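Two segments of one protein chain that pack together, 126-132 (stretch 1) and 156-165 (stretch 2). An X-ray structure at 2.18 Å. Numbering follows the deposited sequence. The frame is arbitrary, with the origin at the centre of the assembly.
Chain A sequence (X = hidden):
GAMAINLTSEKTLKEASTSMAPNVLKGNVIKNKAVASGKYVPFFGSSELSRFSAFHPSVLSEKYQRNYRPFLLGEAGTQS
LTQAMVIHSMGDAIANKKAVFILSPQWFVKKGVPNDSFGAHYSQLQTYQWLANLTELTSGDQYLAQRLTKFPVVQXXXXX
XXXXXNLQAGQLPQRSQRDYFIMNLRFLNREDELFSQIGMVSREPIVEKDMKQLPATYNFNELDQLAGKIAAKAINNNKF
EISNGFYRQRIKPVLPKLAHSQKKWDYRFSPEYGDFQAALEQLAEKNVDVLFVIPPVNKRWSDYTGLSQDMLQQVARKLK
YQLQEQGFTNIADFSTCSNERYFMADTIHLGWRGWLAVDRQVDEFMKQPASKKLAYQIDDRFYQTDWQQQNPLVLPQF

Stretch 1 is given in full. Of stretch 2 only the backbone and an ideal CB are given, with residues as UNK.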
# COMPACT_ATOMS: atom_id res chain seq x y z
N GLN A 126 -10.92 12.38 5.16
CA GLN A 126 -10.94 12.03 3.74
C GLN A 126 -12.31 11.54 3.31
O GLN A 126 -12.77 11.85 2.20
CB GLN A 126 -9.86 10.98 3.45
CG GLN A 126 -8.45 11.45 3.79
CD GLN A 126 -7.42 10.33 3.72
OE1 GLN A 126 -7.75 9.18 3.43
NE2 GLN A 126 -6.17 10.66 4.01
N THR A 127 -13.00 10.78 4.17
CA THR A 127 -14.33 10.29 3.82
C THR A 127 -15.33 11.43 3.72
O THR A 127 -16.11 11.50 2.77
CB THR A 127 -14.78 9.26 4.85
OG1 THR A 127 -13.82 8.20 4.92
CG2 THR A 127 -16.14 8.68 4.48
N TYR A 128 -15.32 12.34 4.70
CA TYR A 128 -16.22 13.49 4.65
C TYR A 128 -15.88 14.41 3.48
O TYR A 128 -16.79 14.93 2.81
CB TYR A 128 -16.15 14.27 5.97
CG TYR A 128 -17.00 13.72 7.09
CD1 TYR A 128 -17.49 12.42 7.06
CD2 TYR A 128 -17.34 14.52 8.18
CE1 TYR A 128 -18.27 11.92 8.09
CE2 TYR A 128 -18.12 14.03 9.21
CZ TYR A 128 -18.58 12.74 9.16
OH TYR A 128 -19.36 12.27 10.19
N GLN A 129 -14.59 14.63 3.22
CA GLN A 129 -14.19 15.44 2.08
C GLN A 129 -14.72 14.85 0.78
O GLN A 129 -15.21 15.58 -0.09
CB GLN A 129 -12.67 15.56 2.03
CG GLN A 129 -12.14 16.41 0.89
CD GLN A 129 -10.65 16.23 0.68
OE1 GLN A 129 -10.13 15.12 0.78
NE2 GLN A 129 -9.96 17.33 0.39
N TRP A 130 -14.62 13.53 0.63
CA TRP A 130 -15.10 12.87 -0.57
C TRP A 130 -16.59 13.13 -0.79
O TRP A 130 -17.01 13.47 -1.91
CB TRP A 130 -14.81 11.37 -0.47
CG TRP A 130 -15.67 10.47 -1.32
CD1 TRP A 130 -15.79 10.50 -2.68
CD2 TRP A 130 -16.49 9.39 -0.87
NE1 TRP A 130 -16.66 9.52 -3.10
CE2 TRP A 130 -17.10 8.82 -2.01
CE3 TRP A 130 -16.78 8.86 0.39
CZ2 TRP A 130 -17.98 7.74 -1.92
CZ3 TRP A 130 -17.66 7.79 0.47
CH2 TRP A 130 -18.25 7.24 -0.67
N LEU A 131 -17.39 13.01 0.27
CA LEU A 131 -18.83 13.21 0.12
C LEU A 131 -19.19 14.68 -0.06
O LEU A 131 -20.14 15.00 -0.78
CB LEU A 131 -19.57 12.62 1.32
CG LEU A 131 -19.45 11.11 1.47
CD1 LEU A 131 -20.00 10.66 2.81
CD2 LEU A 131 -20.17 10.40 0.33
N ALA A 132 -18.44 15.58 0.58
CA ALA A 132 -18.76 17.00 0.49
C ALA A 132 -18.56 17.53 -0.93
O ALA A 132 -19.32 18.39 -1.39
CB ALA A 132 -17.91 17.80 1.47
N UNK A 156 -21.66 3.43 13.07
CA UNK A 156 -22.01 4.28 14.20
C UNK A 156 -22.19 5.74 13.81
O UNK A 156 -22.56 6.55 14.66
CB UNK A 156 -20.94 4.17 15.28
N UNK A 157 -21.93 6.08 12.55
CA UNK A 157 -22.09 7.44 12.03
C UNK A 157 -23.40 7.47 11.25
O UNK A 157 -23.44 7.07 10.08
CB UNK A 157 -20.91 7.86 11.15
N UNK A 158 -24.46 7.95 11.89
CA UNK A 158 -25.80 7.82 11.31
C UNK A 158 -25.97 8.69 10.08
O UNK A 158 -26.51 8.24 9.06
CB UNK A 158 -26.87 8.18 12.35
N UNK A 159 -25.53 9.95 10.14
CA UNK A 159 -25.64 10.83 8.97
C UNK A 159 -24.85 10.24 7.81
O UNK A 159 -25.31 10.24 6.66
CB UNK A 159 -25.14 12.24 9.29
N UNK A 160 -23.65 9.73 8.09
CA UNK A 160 -22.86 9.08 7.05
C UNK A 160 -23.61 7.88 6.47
O UNK A 160 -23.73 7.74 5.25
CB UNK A 160 -21.50 8.64 7.61
N UNK A 161 -24.14 7.02 7.35
CA UNK A 161 -24.88 5.85 6.87
C UNK A 161 -26.06 6.26 6.01
O UNK A 161 -26.34 5.63 4.98
CB UNK A 161 -25.36 5.00 8.05
N UNK A 162 -26.78 7.32 6.41
CA UNK A 162 -27.90 7.79 5.61
C UNK A 162 -27.44 8.31 4.26
O UNK A 162 -28.09 8.08 3.24
CB UNK A 162 -28.67 8.88 6.36
N UNK A 163 -26.30 9.01 4.24
CA UNK A 163 -25.76 9.51 2.98
C UNK A 163 -25.32 8.36 2.08
O UNK A 163 -25.59 8.37 0.87
CB UNK A 163 -24.59 10.46 3.24
N UNK A 164 -24.65 7.35 2.64
CA UNK A 164 -24.20 6.22 1.84
C UNK A 164 -25.38 5.43 1.28
O UNK A 164 -25.26 4.84 0.20
CB UNK A 164 -23.30 5.30 2.68
N UNK A 165 -26.51 5.41 1.99
CA UNK A 165 -27.69 4.74 1.46
C UNK A 165 -28.19 5.42 0.19
O UNK A 165 -28.59 4.74 -0.76
CB UNK A 165 -28.80 4.71 2.51

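Position 156 precedes the helix, and its ideal CB has nothing of stretch 1 within 5.5 Å. Stretch 1 sets no demand here, so many polar or charged residues would serve; the deposited one is Lys156, its chain extended beyond CG and making no contact with stretch 1.

At position 157 the CB points toward stretch 1 and lies 4.8 Å from Tyr128 OH. The backbone, with phi/psi of -102/98, sits at the N-cap, where a short acceptor can take up a free NH of the first helical turn. Asp, Asn, Ser or Thr would suit the cap, and a carboxylate has a second oxygen to offer the phenol. The residue is Asp157, and it does both: OD1 accepts the capping bond from the backbone N of position 160 at 3.1 Å, while OD2 accepts a hydrogen bond from Tyr128 OH at a short 2.5 Å. One side chain thus ties the start of this helix to the other.

Position 158 opens the helix out of reach of stretch 1, which sets no demand there, and many residues would serve; the deposited one is Lys158. Position 159 points sideways with nothing of stretch 1 within 5.5 Å of its CB, so stretch 1 leaves the choice wide; Val159 is the deposited residue and makes no contact with stretch 1.

Position 160 points toward stretch 1, its CB 4.6 Å from Tyr128 CE1 and 5.4 Å from Leu131 CD1. The surface offered is apolar, with Thr127 CG2 beyond, so Leu, Ile or Met would be reasonable. Leu160, with chi1 t and chi2 p, places CD1 3.2 Å from Leu131 CD1, a tight contact, and 4.3 Å from Thr127 CG2; its CD2 reaches the edge of the Tyr128 ring, 4.4 Å from CE1.

Positions 161 and 162 turn out of reach and are little constrained by stretch 1; they hold Met161 and Glu162.

Position 163 points toward stretch 1 again, with its CB 4.6 Å from Leu131 CD1. The neighbour is an apolar methyl, so a residue with a methyl to offer, such as Val, Thr or Ala, would suit, and a larger apolar one is not excluded by this distance. Thr163 sets CG2 4.1 Å from Leu131 CD1, and its OG1 donates to Val159 O at 2.9 Å, satisfying the hydroxyl within its own helix.

At position 164 the CB points sideways with nothing of stretch 1 within 5.5 Å, so only a longer side chain could reach Leu131 and the Trp130 ring; Leu or Met would do. Leu164 brings CD2 to 4.1 Å from Trp130 CZ3 and 4.3 Å from Leu131 CD2.

Position 165 is out of reach and needs no bulk for this contact: Ala165.

Stretch 2 156-165: KDKVLMETLA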
# COMPACT_ATOMS: atom_id res chain seq x y z
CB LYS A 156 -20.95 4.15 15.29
CG LYS A 156 -19.58 4.67 14.88
CD LYS A 156 -18.54 4.40 15.96
CE LYS A 156 -17.23 5.10 15.63
NZ LYS A 156 -16.18 4.80 16.64
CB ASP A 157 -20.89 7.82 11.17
CG ASP A 157 -20.90 9.28 10.75
OD1 ASP A 157 -21.99 9.88 10.69
OD2 ASP A 157 -19.81 9.81 10.47
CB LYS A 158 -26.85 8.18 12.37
CG LYS A 158 -26.81 7.29 13.61
CD LYS A 158 -27.00 5.82 13.27
CE LYS A 158 -27.05 4.96 14.52
NZ LYS A 158 -27.36 3.53 14.21
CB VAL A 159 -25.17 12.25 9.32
CG1 VAL A 159 -25.15 13.12 8.06
CG2 VAL A 159 -26.08 12.86 10.37
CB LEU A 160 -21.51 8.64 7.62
CG LEU A 160 -20.54 7.95 6.66
CD1 LEU A 160 -20.33 8.78 5.41
CD2 LEU A 160 -19.22 7.68 7.35
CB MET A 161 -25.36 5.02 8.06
CG MET A 161 -24.25 4.22 8.74
SD MET A 161 -23.60 2.91 7.69
CE MET A 161 -24.96 1.75 7.71
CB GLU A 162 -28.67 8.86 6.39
CG GLU A 162 -29.36 8.32 7.62
CD GLU A 162 -29.98 9.40 8.49
OE1 GLU A 162 -29.51 10.56 8.45
OE2 GLU A 162 -30.95 9.09 9.22
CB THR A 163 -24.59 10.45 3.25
OG1 THR A 163 -25.03 11.54 4.07
CG2 THR A 163 -24.02 11.00 1.94
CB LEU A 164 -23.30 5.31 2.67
CG LEU A 164 -22.01 5.96 3.19
CD1 LEU A 164 -21.19 4.95 3.97
CD2 LEU A 164 -21.20 6.55 2.04
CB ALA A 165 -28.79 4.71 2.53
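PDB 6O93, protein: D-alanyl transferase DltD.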